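Local structure of Acarbose/maltose binding protein GacH (Streptomyces glaucescens, 3K01) at residues V95-D108 with A125-P137. The protein binds acarbose and an acarbose homologue as the extracellular solute receptor of an ABC transporter, and probably binds maltose as well. Residues are numbered along the deposited sequence; the frame is centred on the assembly and turned at random.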
loop_
_atom_site.group_PDB
_atom_site.type_symbol
_atom_site.label_atom_id
_atom_site.label_comp_id
_atom_site.label_asym_id
_atom_site.label_seq_id
_atom_site.Cartn_x
_atom_site.Cartn_y
_atom_site.Cartn_z
ATOM N N VAL A 95 5.352 -3.197 -10.721
ATOM C CA VAL A 95 5.029 -4.142 -11.786
ATOM C C VAL A 95 4.907 -3.407 -13.112
ATOM O O VAL A 95 5.594 -3.775 -14.074
ATOM C CB VAL A 95 3.761 -4.936 -11.469
ATOM C CG1 VAL A 95 3.425 -5.881 -12.637
ATOM C CG2 VAL A 95 3.955 -5.732 -10.193
ATOM N N ALA A 96 4.069 -2.383 -13.180
ATOM C CA ALA A 96 3.917 -1.634 -14.425
ATOM C C ALA A 96 5.184 -0.854 -14.758
ATOM O O ALA A 96 5.533 -0.730 -15.935
ATOM C CB ALA A 96 2.744 -0.712 -14.347
ATOM N N ASP A 97 5.886 -0.353 -13.746
ATOM C CA ASP A 97 7.147 0.370 -13.943
ATOM C C ASP A 97 8.105 -0.563 -14.711
ATOM O O ASP A 97 8.562 -0.248 -15.825
ATOM C CB ASP A 97 7.695 0.785 -12.562
ATOM C CG ASP A 97 8.918 1.667 -12.625
ATOM O OD1 ASP A 97 9.297 2.113 -13.730
ATOM O OD2 ASP A 97 9.469 1.896 -11.528
ATOM N N PHE A 98 8.404 -1.726 -14.153
ATOM C CA PHE A 98 9.383 -2.635 -14.780
ATOM C C PHE A 98 8.833 -3.227 -16.073
ATOM O O PHE A 98 9.589 -3.398 -17.031
ATOM C CB PHE A 98 9.712 -3.777 -13.825
ATOM C CG PHE A 98 10.418 -3.374 -12.541
ATOM C CD1 PHE A 98 11.177 -2.212 -12.415
ATOM C CD2 PHE A 98 10.349 -4.233 -11.473
ATOM C CE1 PHE A 98 11.808 -1.913 -11.189
ATOM C CE2 PHE A 98 10.974 -3.949 -10.256
ATOM C CZ PHE A 98 11.702 -2.782 -10.121
ATOM N N ALA A 99 7.550 -3.568 -16.128
ATOM C CA ALA A 99 7.017 -4.194 -17.351
ATOM C C ALA A 99 7.023 -3.200 -18.506
ATOM O O ALA A 99 7.253 -3.600 -19.670
ATOM C CB ALA A 99 5.630 -4.747 -17.122
ATOM N N SER A 100 6.752 -1.930 -18.213
ATOM C CA SER A 100 6.677 -0.910 -19.239
ATOM C C SER A 100 7.992 -0.682 -19.944
ATOM O O SER A 100 7.989 -0.086 -21.034
ATOM C CB SER A 100 6.191 0.424 -18.667
ATOM O OG SER A 100 7.208 1.016 -17.875
ATOM N N ILE A 101 9.098 -1.096 -19.324
ATOM C CA ILE A 101 10.436 -0.975 -19.943
ATOM C C ILE A 101 11.047 -2.329 -20.297
ATOM O O ILE A 101 12.242 -2.446 -20.544
ATOM C CB ILE A 101 11.390 -0.089 -19.130
ATOM C CG1 ILE A 101 11.556 -0.624 -17.705
ATOM C CG2 ILE A 101 10.858 1.351 -19.105
ATOM C CD1 ILE A 101 12.540 0.194 -16.870
ATOM N N GLY A 102 10.181 -3.335 -20.382
ATOM C CA GLY A 102 10.567 -4.600 -21.003
ATOM C C GLY A 102 11.317 -5.549 -20.086
ATOM O O GLY A 102 11.924 -6.532 -20.547
ATOM N N TYR A 103 11.328 -5.310 -18.775
ATOM C CA TYR A 103 12.171 -6.123 -17.891
ATOM C C TYR A 103 11.497 -7.312 -17.192
ATOM O O TYR A 103 12.191 -8.059 -16.483
ATOM C CB TYR A 103 12.814 -5.239 -16.826
ATOM C CG TYR A 103 13.798 -4.213 -17.321
ATOM C CD1 TYR A 103 14.492 -4.373 -18.520
ATOM C CD2 TYR A 103 14.070 -3.099 -16.543
ATOM C CE1 TYR A 103 15.415 -3.368 -18.935
ATOM C CE2 TYR A 103 14.975 -2.130 -16.939
ATOM C CZ TYR A 103 15.638 -2.276 -18.120
ATOM O OH TYR A 103 16.544 -1.310 -18.537
ATOM N N LEU A 104 10.191 -7.484 -17.394
ATOM C CA LEU A 104 9.471 -8.596 -16.764
ATOM C C LEU A 104 8.977 -9.618 -17.758
ATOM O O LEU A 104 8.439 -9.258 -18.810
ATOM C CB LEU A 104 8.321 -8.092 -15.870
ATOM C CG LEU A 104 8.701 -7.111 -14.753
ATOM C CD1 LEU A 104 7.476 -6.827 -13.886
ATOM C CD2 LEU A 104 9.860 -7.634 -13.916
ATOM N N ALA A 105 9.134 -10.886 -17.399
ATOM C CA ALA A 105 8.593 -11.971 -18.226
ATOM C C ALA A 105 7.082 -12.045 -18.088
ATOM O O ALA A 105 6.554 -11.988 -16.979
ATOM C CB ALA A 105 9.194 -13.301 -17.770
ATOM N N PRO A 106 6.351 -12.198 -19.196
ATOM C CA PRO A 106 4.903 -12.381 -19.036
ATOM C C PRO A 106 4.593 -13.775 -18.497
ATOM O O PRO A 106 5.261 -14.748 -18.861
ATOM C CB PRO A 106 4.385 -12.243 -20.473
ATOM C CG PRO A 106 5.533 -12.709 -21.331
ATOM C CD PRO A 106 6.774 -12.211 -20.615
ATOM N N LEU A 107 3.575 -13.882 -17.656
ATOM C CA LEU A 107 3.305 -15.114 -16.950
ATOM C C LEU A 107 2.044 -15.808 -17.434
ATOM O O LEU A 107 1.771 -16.932 -17.022
ATOM C CB LEU A 107 3.232 -14.846 -15.440
ATOM C CG LEU A 107 4.484 -14.252 -14.798
ATOM C CD1 LEU A 107 4.287 -14.098 -13.289
ATOM C CD2 LEU A 107 5.733 -15.082 -15.065
ATOM N N ASP A 108 1.248 -15.160 -18.289
ATOM C CA ASP A 108 0.044 -15.845 -18.810
ATOM C C ASP A 108 0.436 -17.082 -19.569
ATOM O O ASP A 108 1.440 -17.111 -20.267
ATOM C CB ASP A 108 -0.764 -14.930 -19.708
ATOM C CG ASP A 108 -1.067 -13.630 -19.037
ATOM O OD1 ASP A 108 -2.000 -13.580 -18.180
ATOM O OD2 ASP A 108 -0.267 -12.704 -19.284
ATOM N N ALA A 125 -5.261 -7.637 -9.465
ATOM C CA ALA A 125 -5.198 -6.590 -10.473
ATOM C C ALA A 125 -3.831 -5.931 -10.564
ATOM O O ALA A 125 -3.384 -5.540 -11.637
ATOM C CB ALA A 125 -6.268 -5.562 -10.201
ATOM N N SER A 126 -3.144 -5.813 -9.421
ATOM C CA SER A 126 -1.828 -5.165 -9.389
ATOM C C SER A 126 -0.767 -5.958 -10.174
ATOM O O SER A 126 0.307 -5.429 -10.447
ATOM C CB SER A 126 -1.323 -4.998 -7.948
ATOM O OG SER A 126 -0.859 -6.232 -7.393
ATOM N N THR A 127 -1.070 -7.215 -10.536
ATOM C CA THR A 127 -0.097 -8.032 -11.280
ATOM C C THR A 127 -0.180 -7.843 -12.788
ATOM O O THR A 127 0.639 -8.409 -13.511
ATOM C CB THR A 127 -0.276 -9.542 -10.973
ATOM O OG1 THR A 127 -1.489 -10.010 -11.558
ATOM C CG2 THR A 127 -0.218 -9.838 -9.472
ATOM N N ARG A 128 -1.142 -7.061 -13.265
ATOM C CA ARG A 128 -1.415 -6.958 -14.708
ATOM C C ARG A 128 -0.988 -5.621 -15.261
ATOM O O ARG A 128 -1.135 -4.579 -14.590
ATOM C CB ARG A 128 -2.904 -7.156 -14.995
ATOM C CG ARG A 128 -3.507 -8.390 -14.379
ATOM C CD ARG A 128 -3.750 -9.462 -15.357
ATOM N NE ARG A 128 -4.641 -9.074 -16.446
ATOM C CZ ARG A 128 -4.648 -9.711 -17.606
ATOM N NH1 ARG A 128 -3.819 -10.740 -17.789
ATOM N NH2 ARG A 128 -5.467 -9.332 -18.578
ATOM N N TYR A 129 -0.520 -5.649 -16.498
ATOM C CA TYR A 129 -0.097 -4.434 -17.189
ATOM C C TYR A 129 -0.490 -4.622 -18.638
ATOM O O TYR A 129 -0.050 -5.579 -19.276
ATOM C CB TYR A 129 1.407 -4.206 -17.063
ATOM C CG TYR A 129 1.905 -3.014 -17.869
ATOM C CD1 TYR A 129 1.540 -1.712 -17.542
ATOM C CD2 TYR A 129 2.732 -3.198 -18.975
ATOM C CE1 TYR A 129 1.992 -0.644 -18.292
ATOM C CE2 TYR A 129 3.194 -2.133 -19.719
ATOM C CZ TYR A 129 2.807 -0.853 -19.369
ATOM O OH TYR A 129 3.266 0.234 -20.084
ATOM N N GLU A 130 -1.377 -3.731 -19.107
ATOM C CA GLU A 130 -1.854 -3.709 -20.493
ATOM C C GLU A 130 -2.267 -5.099 -20.962
ATOM O O GLU A 130 -1.843 -5.575 -22.016
ATOM C CB GLU A 130 -0.786 -3.086 -21.386
ATOM C CG GLU A 130 -0.536 -1.643 -20.987
ATOM C CD GLU A 130 0.330 -0.860 -21.942
ATOM O OE1 GLU A 130 1.120 -1.459 -22.701
ATOM O OE2 GLU A 130 0.234 0.391 -21.898
ATOM N N GLY A 131 -3.100 -5.734 -20.154
ATOM C CA GLY A 131 -3.742 -6.977 -20.553
ATOM C C GLY A 131 -2.891 -8.224 -20.411
ATOM O O GLY A 131 -3.339 -9.298 -20.844
ATOM N N LYS A 132 -1.695 -8.129 -19.808
ATOM C CA LYS A 132 -0.870 -9.317 -19.531
ATOM C C LYS A 132 -0.476 -9.356 -18.065
ATOM O O LYS A 132 -0.453 -8.324 -17.396
ATOM C CB LYS A 132 0.378 -9.364 -20.406
ATOM C CG LYS A 132 0.070 -9.575 -21.904
ATOM C CD LYS A 132 1.330 -9.602 -22.732
ATOM C CE LYS A 132 1.031 -9.876 -24.203
ATOM N NZ LYS A 132 2.254 -9.602 -25.006
ATOM N N THR A 133 -0.167 -10.544 -17.563
ATOM C CA THR A 133 0.198 -10.724 -16.153
ATOM C C THR A 133 1.713 -10.786 -16.048
ATOM O O THR A 133 2.371 -11.571 -16.765
ATOM C CB THR A 133 -0.390 -12.043 -15.650
ATOM O OG1 THR A 133 -1.800 -12.030 -15.886
ATOM C CG2 THR A 133 -0.129 -12.221 -14.162
ATOM N N TYR A 134 2.296 -9.967 -15.155
ATOM C CA TYR A 134 3.730 -9.906 -14.970
ATOM C C TYR A 134 4.175 -10.171 -13.537
ATOM O O TYR A 134 5.330 -9.910 -13.183
ATOM C CB TYR A 134 4.270 -8.543 -15.426
ATOM C CG TYR A 134 4.137 -8.307 -16.908
ATOM C CD1 TYR A 134 5.109 -8.793 -17.781
ATOM C CD2 TYR A 134 3.065 -7.594 -17.432
ATOM C CE1 TYR A 134 5.001 -8.577 -19.157
ATOM C CE2 TYR A 134 2.948 -7.390 -18.794
ATOM C CZ TYR A 134 3.915 -7.862 -19.632
ATOM O OH TYR A 134 3.800 -7.656 -21.005
ATOM N N ALA A 135 3.271 -10.661 -12.703
ATOM C CA ALA A 135 3.642 -10.937 -11.316
ATOM C C ALA A 135 2.639 -11.883 -10.717
ATOM O O ALA A 135 1.590 -12.139 -11.306
ATOM C CB ALA A 135 3.715 -9.620 -10.480
ATOM N N VAL A 136 2.962 -12.358 -9.519
ATOM C CA VAL A 136 2.004 -13.036 -8.643
ATOM C C VAL A 136 1.968 -12.270 -7.300
ATOM O O VAL A 136 2.980 -11.740 -6.854
ATOM C CB VAL A 136 2.336 -14.530 -8.394
ATOM C CG1 VAL A 136 2.186 -15.309 -9.704
ATOM C CG2 VAL A 136 3.750 -14.712 -7.827
ATOM N N PRO A 137 0.801 -12.218 -6.652
ATOM C CA PRO A 137 0.707 -11.425 -5.406
ATOM C C PRO A 137 1.377 -12.088 -4.231
ATOM O O PRO A 137 1.412 -13.322 -4.117
ATOM C CB PRO A 137 -0.810 -11.340 -5.161
ATOM C CG PRO A 137 -1.447 -11.688 -6.496
ATOM C CD PRO A 137 -0.513 -12.754 -7.028
HETATM O O HOH W 1 5.418 0.027 -22.213
HETATM O O HOH W 2 7.043 -11.814 -14.246
HETATM O O HOH W 3 -4.424 -12.155 -19.924
#
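Two tyrosines of the hairpin 128-133 and its exit, Tyr129 and Tyr134, take up the small residues of the helix that carries Val95, Ala96 and Ala99. Ala99 CB lies over the face of the Tyr134 ring, 3.9 Å from its centroid and 13° off the normal, a CH-pi contact in which the compact methyl group lets the helix come close. Tyr129 swings CG anti to its backbone N (chi1 175°), which carries its ring along the helix: CD1 touches Ala96 CB at 3.6 Å, and the hydroxyl reaches Ser100, where a water joins Tyr129 OH to Ser100 O. Val95 fills the inner end, its CG2 against Ala135 CB, while Leu104 and Pro106 pack round the CD1 and CE1 side of Tyr134.

Polar contacts hold the other end. Leu107 N gives a backbone hydrogen bond to Thr133 O (2.8 Å), and Asp108 grips Thr133 with both carboxylate oxygens: OD2 accepts the Thr133 N-H on its syn lone pair, with an almost straight N-H...O angle of 177°, and OD1 accepts from Thr133 OG1 at 2.8 Å. Arg128 NH1 donates to that same hydroxyl, in the guanidinium plane, and forms a long salt bridge of 3.4 Å to Asp108 OD1. Threonine thus serves as both donor and acceptor between the two charges.

A type I' turn, Tyr129 to Lys132, joins the hairpin strands, with Gly131 at positive phi. Gly102, whose positive phi suits glycine, closes the helix in a Schellman motif; beyond it Ala105 pairs with Val302 of strand 293-302, as Val136 does with Leu300, beside the mixed sheet of this solute-binding-protein fold. Helix 309-320 packs on Leu107 and Val136, and helix 67-79 on Phe98 and Tyr103.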